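Local coordinates for folylpolyglutamate synthase protein FOLC (Mycobacterium tuberculosis, PDB 2VOS) that probably catalyses the ATP-dependent addition of L-glutamate to dihydropteroate and to tetrahydrofolate, giving dihydrofolate and folylpolyglutamates, and binds ADP, at residues S103-I108 and I115-Y120; A192-I197 and G235-K240; G211-K216 and E243-E248. All coordinates share one frame; numbering follows the deposited sequence.

In the fold
Interaction 1 is a mainly buried, apolar contact at one end of the large mixed sheet, where a 3-10 turn meets the start of helix 117-140. Interactions 2 and 3 lie on the opposite side of the chain's centre, and both are only partly buried. They share helix 239-251 and touch each other, with Ile194 and Gln237 packing on Leu245 and Ile197 on Lys216. Their chemistry differs. Residues 192-197 and 235-240 are held beside the ADP site by backbone and amide hydrogen bonds and a water. Residues 211-216 and 243-248 join two helices through methyl packing, with no hydrogen bond between the two segments.

Interaction 1 of 3, residues S103-I108 and I115-Y120; sequences SPVERI and ISPAQY
Tyr120 has CG anti to its backbone N (chi1 176°), and this sends its ring from helix 117-140 to the 3-10 turn 104-107. Val105 has CG1 anti to its carbonyl carbon, which brings that methyl to Pro117 and Tyr120. The 3-10 turn leads into a beta hairpin, strands 108-110 and 113-114, at the edge of the mixed sheet, and the capped start of helix 117-140 follows it. Pro104 and Tyr120 cross at about a right angle. Pro104 CB lies 3.7 Å from Tyr120 CZ. The hydroxyl at the ring tip is hydrogen-bonded to Glu31 of helix 23-34, so the ring spans the contact and ties in a third element. Val105 is wedged against the backbone at Ile115, with Val105 CB 3.3 Å from Ile115 O. Val105 CG1 also reaches Pro117 CA at 3.9 Å.

Ile115 holds CG1 in the crowded position between N and carbonyl carbon (chi1 63°). Ile115 CD1 then reaches Ile108 CB at 4.0 Å, and the two side chains cross obliquely. Helix 151-165 packs on Ile108 and Tyr120, so the apolar cluster is closed in by helices. The helix start is fixed by a capping box. Ser116 OG accepts from Gln119 N at 3.2 Å, and Gln119 OE1 accepts from Ser116 N at 2.9 Å. One backbone hydrogen bond links the segments: Ile115 N donates to Ile108 O at 2.9 Å, almost straight at 168° and in the carbonyl plane.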
loop_
_atom_site.group_PDB
_atom_site.type_symbol
_atom_site.label_atom_id
_atom_site.label_comp_id
_atom_site.label_asym_id
_atom_site.label_seq_id
_atom_site.Cartn_x
_atom_site.Cartn_y
_atom_site.Cartn_z
ATOM N N SER A 103 11.004 -8.057 -0.304
ATOM C CA SER A 103 12.315 -7.701 0.193
ATOM C C SER A 103 12.254 -6.293 0.760
ATOM O O SER A 103 11.563 -5.451 0.215
ATOM C CB SER A 103 13.348 -7.791 -0.948
ATOM O OG SER A 103 14.560 -7.163 -0.546
ATOM N N PRO A 104 12.976 -6.022 1.861
ATOM C CA PRO A 104 12.856 -4.691 2.387
ATOM C C PRO A 104 13.418 -3.597 1.449
ATOM O O PRO A 104 13.087 -2.424 1.656
ATOM C CB PRO A 104 13.696 -4.746 3.684
ATOM C CG PRO A 104 14.621 -5.863 3.510
ATOM C CD PRO A 104 13.887 -6.878 2.651
ATOM N N VAL A 105 14.259 -3.939 0.451
ATOM C CA VAL A 105 14.699 -2.897 -0.520
ATOM C C VAL A 105 13.492 -2.197 -1.141
ATOM O O VAL A 105 13.597 -1.039 -1.629
ATOM C CB VAL A 105 15.670 -3.442 -1.668
ATOM C CG1 VAL A 105 16.852 -4.120 -1.056
ATOM C CG2 VAL A 105 14.980 -4.406 -2.653
ATOM N N GLU A 106 12.330 -2.862 -1.137
ATOM C CA GLU A 106 11.177 -2.273 -1.805
ATOM C C GLU A 106 10.776 -0.979 -1.100
ATOM O O GLU A 106 10.017 -0.179 -1.649
ATOM C CB GLU A 106 9.952 -3.191 -1.712
ATOM C CG GLU A 106 10.005 -4.426 -2.631
ATOM C CD GLU A 106 9.009 -5.485 -2.123
ATOM O OE1 GLU A 106 7.856 -5.105 -1.771
ATOM O OE2 GLU A 106 9.403 -6.669 -1.998
ATOM N N ARG A 107 11.173 -0.859 0.153
ATOM C CA ARG A 107 10.726 0.302 0.987
ATOM C C ARG A 107 11.434 1.592 0.614
ATOM O O ARG A 107 10.986 2.643 1.033
ATOM C CB ARG A 107 11.024 0.061 2.472
ATOM C CG ARG A 107 10.223 -1.175 2.976
ATOM C CD ARG A 107 10.707 -1.634 4.354
ATOM N NE ARG A 107 9.738 -2.624 4.892
ATOM C CZ ARG A 107 8.651 -2.322 5.638
ATOM N NH1 ARG A 107 8.359 -1.046 5.999
ATOM N NH2 ARG A 107 7.852 -3.325 6.051
ATOM N N ILE A 108 12.532 1.511 -0.141
ATOM C CA ILE A 108 13.234 2.734 -0.553
ATOM C C ILE A 108 13.540 2.634 -2.023
ATOM O O ILE A 108 14.355 1.803 -2.432
ATOM C CB ILE A 108 14.575 2.909 0.238
ATOM C CG1 ILE A 108 14.307 2.756 1.752
ATOM C CG2 ILE A 108 15.312 4.246 -0.175
ATOM C CD1 ILE A 108 15.593 2.625 2.650
ATOM N N ILE A 115 16.067 0.460 -4.400
ATOM C CA ILE A 115 17.530 0.477 -4.357
ATOM C C ILE A 115 18.088 -0.944 -4.277
ATOM O O ILE A 115 17.354 -1.901 -4.012
ATOM C CB ILE A 115 18.069 1.309 -3.160
ATOM C CG1 ILE A 115 17.640 0.689 -1.813
ATOM C CG2 ILE A 115 17.620 2.789 -3.300
ATOM C CD1 ILE A 115 18.168 1.446 -0.622
ATOM N N SER A 116 19.388 -1.117 -4.515
ATOM C CA SER A 116 19.952 -2.493 -4.461
ATOM C C SER A 116 20.217 -2.912 -3.020
ATOM O O SER A 116 20.265 -2.077 -2.091
ATOM C CB SER A 116 21.268 -2.552 -5.260
ATOM O OG SER A 116 22.196 -1.718 -4.552
ATOM N N PRO A 117 20.349 -4.213 -2.793
ATOM C CA PRO A 117 20.701 -4.627 -1.459
ATOM C C PRO A 117 22.004 -3.895 -0.958
ATOM O O PRO A 117 22.104 -3.539 0.186
ATOM C CB PRO A 117 20.934 -6.152 -1.631
ATOM C CG PRO A 117 19.877 -6.522 -2.737
ATOM C CD PRO A 117 20.101 -5.349 -3.706
ATOM N N ALA A 118 22.994 -3.689 -1.819
ATOM C CA ALA A 118 24.227 -3.029 -1.386
ATOM C C ALA A 118 23.962 -1.564 -0.884
ATOM O O ALA A 118 24.458 -1.115 0.153
ATOM C CB ALA A 118 25.245 -3.090 -2.566
ATOM N N GLN A 119 23.134 -0.832 -1.607
ATOM C CA GLN A 119 22.824 0.527 -1.255
ATOM C C GLN A 119 22.024 0.531 0.032
ATOM O O GLN A 119 22.130 1.497 0.800
ATOM C CB GLN A 119 21.966 1.149 -2.344
ATOM C CG GLN A 119 22.794 1.692 -3.512
ATOM C CD GLN A 119 22.090 1.685 -4.899
ATOM O OE1 GLN A 119 20.908 1.310 -5.083
ATOM N NE2 GLN A 119 22.861 2.088 -5.888
ATOM N N TYR A 120 21.162 -0.491 0.239
ATOM C CA TYR A 120 20.299 -0.522 1.446
ATOM C C TYR A 120 21.197 -0.676 2.664
ATOM O O TYR A 120 21.050 0.022 3.679
ATOM C CB TYR A 120 19.312 -1.680 1.314
ATOM C CG TYR A 120 18.375 -1.963 2.482
ATOM C CD1 TYR A 120 17.092 -1.407 2.520
ATOM C CD2 TYR A 120 18.738 -2.818 3.523
ATOM C CE1 TYR A 120 16.192 -1.685 3.586
ATOM C CE2 TYR A 120 17.805 -3.103 4.629
ATOM C CZ TYR A 120 16.554 -2.531 4.614
ATOM O OH TYR A 120 15.620 -2.788 5.618
#

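Interaction 2 of 3, residues A192-I197 and G235-K240; sequences AVITPI and GRQVPK
Gly235 opens the second segment just after strand 231-234. Gly235 N donates to Ile194 O at 2.9 Å, nearly straight and almost along the C=O axis. This bond continues the pairing of the parallel strands 191-194 and 231-234 one residue past the end of 231-234. Arg236 turns its guanidinium away, to a salt bridge with Asp260. Its carbonyl stays at the contact, where Arg236 O lies 3.7 Å from Pro196 CB.

Gln237 does most of the work. CG is anti to the carbonyl carbon, and the chain bends at chi2 (-65°). The folded side chain lays its amide along the backbone of 195-197. Gln237 NE2 donates to Thr195 O at 3.0 Å; the bond is straight, and Thr195 O lies in the amide plane of Gln237. The donor nevertheless stands above the carbonyl plane of Thr195. On the other branch, Gln237 OE1 accepts from Ile197 N at 3.0 Å, on a lone pair. Both ends of the amide are thus used, which fixes its rotation. A water also donates to Gln237 OE1 and to Ile197 O, and accepts from Val238 N at 2.9 Å. Val238 is the N-cap residue of helix 239-251, so the water ties the helix start to the loop 195-197.

The loop borders the nucleotide site of this P-loop-type Mur ligase middle domain. Pro196 touches ADP, and Thr195 OG1 is hydrogen-bonded to the backbone O of Asn73, an ADP-binding residue. Around the contact, strand 191-194 runs between strands 66-70 and 231-234, helices 209-217 and 239-251 pack on Ile197, and helix 296-312 packs on Val193 and Thr195.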
loop_
_atom_site.group_PDB
_atom_site.type_symbol
_atom_site.label_atom_id
_atom_site.label_comp_id
_atom_site.label_asym_id
_atom_site.label_seq_id
_atom_site.Cartn_x
_atom_site.Cartn_y
_atom_site.Cartn_z
ATOM N N ALA A 192 -0.458 16.843 1.054
ATOM C CA ALA A 192 -0.848 15.723 1.912
ATOM C C ALA A 192 -2.042 15.029 1.259
ATOM O O ALA A 192 -3.024 15.659 0.885
ATOM C CB ALA A 192 -1.234 16.242 3.316
ATOM N N VAL A 193 -1.976 13.725 1.123
ATOM C CA VAL A 193 -2.965 13.033 0.390
ATOM C C VAL A 193 -3.638 12.105 1.343
ATOM O O VAL A 193 -2.938 11.373 2.104
ATOM C CB VAL A 193 -2.271 12.208 -0.697
ATOM C CG1 VAL A 193 -3.270 11.400 -1.540
ATOM C CG2 VAL A 193 -1.390 13.126 -1.595
ATOM N N ILE A 194 -4.974 12.078 1.312
ATOM C CA ILE A 194 -5.723 11.155 2.205
ATOM C C ILE A 194 -6.586 10.227 1.349
ATOM O O ILE A 194 -7.597 10.634 0.807
ATOM C CB ILE A 194 -6.662 11.898 3.210
ATOM C CG1 ILE A 194 -5.940 13.083 3.871
ATOM C CG2 ILE A 194 -7.232 10.857 4.306
ATOM C CD1 ILE A 194 -4.764 12.717 4.814
ATOM N N THR A 195 -6.181 8.977 1.231
ATOM C CA THR A 195 -6.935 7.991 0.530
ATOM C C THR A 195 -8.121 7.489 1.377
ATOM O O THR A 195 -8.246 7.820 2.578
ATOM C CB THR A 195 -6.002 6.813 0.125
ATOM O OG1 THR A 195 -5.773 5.948 1.248
ATOM C CG2 THR A 195 -4.640 7.279 -0.409
ATOM N N PRO A 196 -8.978 6.660 0.781
ATOM C CA PRO A 196 -10.189 6.258 1.524
ATOM C C PRO A 196 -9.887 5.640 2.858
ATOM O O PRO A 196 -9.040 4.776 2.968
ATOM C CB PRO A 196 -10.857 5.231 0.602
ATOM C CG PRO A 196 -10.441 5.817 -0.862
ATOM C CD PRO A 196 -8.945 6.083 -0.578
ATOM N N ILE A 197 -10.662 6.044 3.857
ATOM C CA ILE A 197 -10.499 5.548 5.222
ATOM C C ILE A 197 -11.624 4.556 5.605
ATOM O O ILE A 197 -12.801 4.798 5.313
ATOM C CB ILE A 197 -10.448 6.759 6.179
ATOM C CG1 ILE A 197 -9.164 7.568 5.905
ATOM C CG2 ILE A 197 -10.546 6.305 7.627
ATOM C CD1 ILE A 197 -9.203 8.979 6.516
ATOM N N GLY A 235 -9.392 11.681 -1.152
ATOM C CA GLY A 235 -10.187 10.739 -1.927
ATOM C C GLY A 235 -11.614 10.638 -1.361
ATOM O O GLY A 235 -12.002 11.400 -0.462
ATOM N N ARG A 236 -12.380 9.663 -1.848
ATOM C CA ARG A 236 -13.781 9.459 -1.408
ATOM C C ARG A 236 -13.830 9.053 0.052
ATOM O O ARG A 236 -13.115 8.148 0.427
ATOM C CB ARG A 236 -14.391 8.313 -2.238
ATOM C CG ARG A 236 -15.092 8.816 -3.473
ATOM C CD ARG A 236 -15.453 7.721 -4.506
ATOM N NE ARG A 236 -16.125 8.381 -5.641
ATOM C CZ ARG A 236 -16.960 7.795 -6.510
ATOM N NH1 ARG A 236 -17.229 6.495 -6.405
ATOM N NH2 ARG A 236 -17.511 8.510 -7.494
ATOM N N GLN A 237 -14.685 9.673 0.884
ATOM C CA GLN A 237 -14.712 9.356 2.318
ATOM C C GLN A 237 -16.160 9.275 2.750
ATOM O O GLN A 237 -17.029 9.809 2.064
ATOM C CB GLN A 237 -14.044 10.463 3.134
ATOM C CG GLN A 237 -12.614 10.844 2.732
ATOM C CD GLN A 237 -11.630 9.707 2.960
ATOM O OE1 GLN A 237 -11.943 8.701 3.636
ATOM N NE2 GLN A 237 -10.432 9.852 2.408
ATOM N N VAL A 238 -16.452 8.641 3.883
ATOM C CA VAL A 238 -17.807 8.783 4.469
ATOM C C VAL A 238 -17.938 10.131 5.157
ATOM O O VAL A 238 -16.932 10.733 5.543
ATOM C CB VAL A 238 -18.160 7.633 5.439
ATOM C CG1 VAL A 238 -18.128 6.284 4.718
ATOM C CG2 VAL A 238 -17.232 7.619 6.609
ATOM N N PRO A 239 -19.194 10.649 5.293
ATOM C CA PRO A 239 -19.391 11.999 5.831
ATOM C C PRO A 239 -18.660 12.305 7.128
ATOM O O PRO A 239 -18.032 13.377 7.237
ATOM C CB PRO A 239 -20.900 12.066 6.053
ATOM C CG PRO A 239 -21.444 11.206 4.889
ATOM C CD PRO A 239 -20.452 10.068 4.781
ATOM N N LYS A 240 -18.717 11.405 8.113
ATOM C CA LYS A 240 -18.075 11.754 9.371
ATOM C C LYS A 240 -16.569 11.884 9.264
ATOM O O LYS A 240 -15.953 12.680 10.003
ATOM C CB LYS A 240 -18.494 10.823 10.532
HETATM O O HOH W 1 -14.092 7.298 4.905
#

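Interaction 3 of 3, residues G211-K216 and E243-E248; sequences GIAGEK and EVLLAE
Two neighbouring helices of the Mur ligase middle domain, an alpha/beta domain of P-loop type, pack here where Val244 and Leu245 of one meet Ala213 and Gly214 of the other. Segments 211-216 and 243-248 run in roughly the same direction, and the segment axes cross at -34°. They come within 8.7 Å at their closest. Gly214 and Ala213 keep the surface of the first helix low at this point.

Val244 carries the contact. Its CG1 is anti to the backbone N (chi1 165°) and beside the carbonyl carbon. This points the methyl into the backbone at Gly214, where Val244 CG1 lies 3.4 Å from Gly214 N and 3.6 Å from Gly214 CA. Val244 CG1 also meets Ala213 CB at 3.6 Å. One branch thus touches both small residues. Leu245 sets CG anti to its carbonyl carbon and extends from there. This carries Leu245 CD2 to 3.8 Å from Ala213 O. This part is buried, and CD1 of Leu245 packs the other way, on Ile194 and Gln237 of interaction 2.

Glu248 lies at the border of the contact. CG is anti to the carbonyl carbon (chi1 -53°) and the chain bends at chi2, so the carboxylate lies beside the first helix. The carboxylate forms a salt bridge with Arg180 through OE1. Arg180 NH2 also donates to Gly214 O, so one guanidinium nitrogen bridges the two helices. Glu248 OE1 and Gly214 O, both acceptors, stand 4.5 Å apart with Arg180 NH2 as their common donor.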
loop_
_atom_site.group_PDB
_atom_site.type_symbol
_atom_site.label_atom_id
_atom_site.label_comp_id
_atom_site.label_asym_id
_atom_site.label_seq_id
_atom_site.Cartn_x
_atom_site.Cartn_y
_atom_site.Cartn_z
ATOM N N GLY A 211 -12.079 9.441 15.337
ATOM C CA GLY A 211 -10.734 9.396 15.929
ATOM C C GLY A 211 -9.745 8.844 14.908
ATOM O O GLY A 211 -8.592 9.288 14.831
ATOM N N ILE A 212 -10.201 7.873 14.123
ATOM C CA ILE A 212 -9.369 7.287 13.063
ATOM C C ILE A 212 -9.018 8.358 12.026
ATOM O O ILE A 212 -7.847 8.535 11.693
ATOM C CB ILE A 212 -10.035 6.028 12.412
ATOM C CG1 ILE A 212 -10.245 4.924 13.469
ATOM C CG2 ILE A 212 -9.197 5.507 11.228
ATOM C CD1 ILE A 212 -10.991 3.687 12.932
ATOM N N ALA A 213 -10.025 9.093 11.560
ATOM C CA ALA A 213 -9.850 10.220 10.614
ATOM C C ALA A 213 -8.921 11.272 11.158
ATOM O O ALA A 213 -8.019 11.733 10.453
ATOM C CB ALA A 213 -11.183 10.859 10.287
ATOM N N GLY A 214 -9.135 11.651 12.414
ATOM C CA GLY A 214 -8.248 12.616 13.078
ATOM C C GLY A 214 -6.759 12.270 13.126
ATOM O O GLY A 214 -5.887 13.134 12.904
ATOM N N GLU A 215 -6.444 11.025 13.456
ATOM C CA GLU A 215 -5.077 10.616 13.447
ATOM C C GLU A 215 -4.433 10.761 12.042
ATOM O O GLU A 215 -3.305 11.296 11.903
ATOM C CB GLU A 215 -4.965 9.149 13.897
ATOM C CG GLU A 215 -3.531 8.771 14.187
ATOM C CD GLU A 215 -3.380 7.321 14.626
ATOM O OE1 GLU A 215 -4.349 6.530 14.495
ATOM O OE2 GLU A 215 -2.269 6.969 15.072
ATOM N N LYS A 216 -5.102 10.264 11.006
ATOM C CA LYS A 216 -4.533 10.364 9.638
ATOM C C LYS A 216 -4.384 11.809 9.200
ATOM O O LYS A 216 -3.478 12.132 8.433
ATOM C CB LYS A 216 -5.375 9.595 8.630
ATOM C CG LYS A 216 -5.571 8.133 9.114
ATOM C CD LYS A 216 -6.293 7.325 8.053
ATOM C CE LYS A 216 -6.655 5.918 8.570
ATOM N NZ LYS A 216 -5.408 5.133 8.881
ATOM N N GLU A 243 -15.880 15.384 7.413
ATOM C CA GLU A 243 -16.006 16.463 8.382
ATOM C C GLU A 243 -14.717 16.654 9.178
ATOM O O GLU A 243 -14.171 17.781 9.291
ATOM C CB GLU A 243 -17.170 16.183 9.304
ATOM N N VAL A 244 -14.186 15.550 9.690
ATOM C CA VAL A 244 -12.949 15.617 10.458
ATOM C C VAL A 244 -11.762 16.087 9.613
ATOM O O VAL A 244 -10.934 16.904 10.062
ATOM C CB VAL A 244 -12.590 14.240 11.127
ATOM C CG1 VAL A 244 -11.140 14.248 11.604
ATOM C CG2 VAL A 244 -13.534 13.940 12.261
ATOM N N LEU A 245 -11.649 15.569 8.390
ATOM C CA LEU A 245 -10.549 15.973 7.560
ATOM C C LEU A 245 -10.588 17.449 7.173
ATOM O O LEU A 245 -9.514 18.106 7.097
ATOM C CB LEU A 245 -10.521 15.117 6.261
ATOM C CG LEU A 245 -10.388 13.613 6.476
ATOM C CD1 LEU A 245 -10.431 12.889 5.104
ATOM C CD2 LEU A 245 -9.102 13.340 7.199
ATOM N N LEU A 246 -11.793 17.953 6.875
ATOM C CA LEU A 246 -11.960 19.375 6.521
ATOM C C LEU A 246 -11.647 20.289 7.720
ATOM O O LEU A 246 -11.017 21.362 7.591
ATOM C CB LEU A 246 -13.386 19.651 6.012
ATOM C CG LEU A 246 -13.791 18.922 4.721
ATOM C CD1 LEU A 246 -15.282 19.140 4.346
ATOM C CD2 LEU A 246 -12.887 19.348 3.578
ATOM N N ALA A 247 -12.101 19.864 8.899
ATOM C CA ALA A 247 -11.799 20.604 10.158
ATOM C C ALA A 247 -10.282 20.740 10.371
ATOM O O ALA A 247 -9.775 21.835 10.640
ATOM C CB ALA A 247 -12.434 19.916 11.318
ATOM N N GLU A 248 -9.560 19.628 10.230
ATOM C CA GLU A 248 -8.129 19.641 10.405
ATOM C C GLU A 248 -7.452 20.433 9.296
ATOM O O GLU A 248 -6.396 21.017 9.488
ATOM C CB GLU A 248 -7.608 18.195 10.419
ATOM C CG GLU A 248 -8.338 17.282 11.443
ATOM C CD GLU A 248 -7.992 17.639 12.896
ATOM O OE1 GLU A 248 -6.796 17.511 13.253
ATOM O OE2 GLU A 248 -8.900 18.058 13.653
#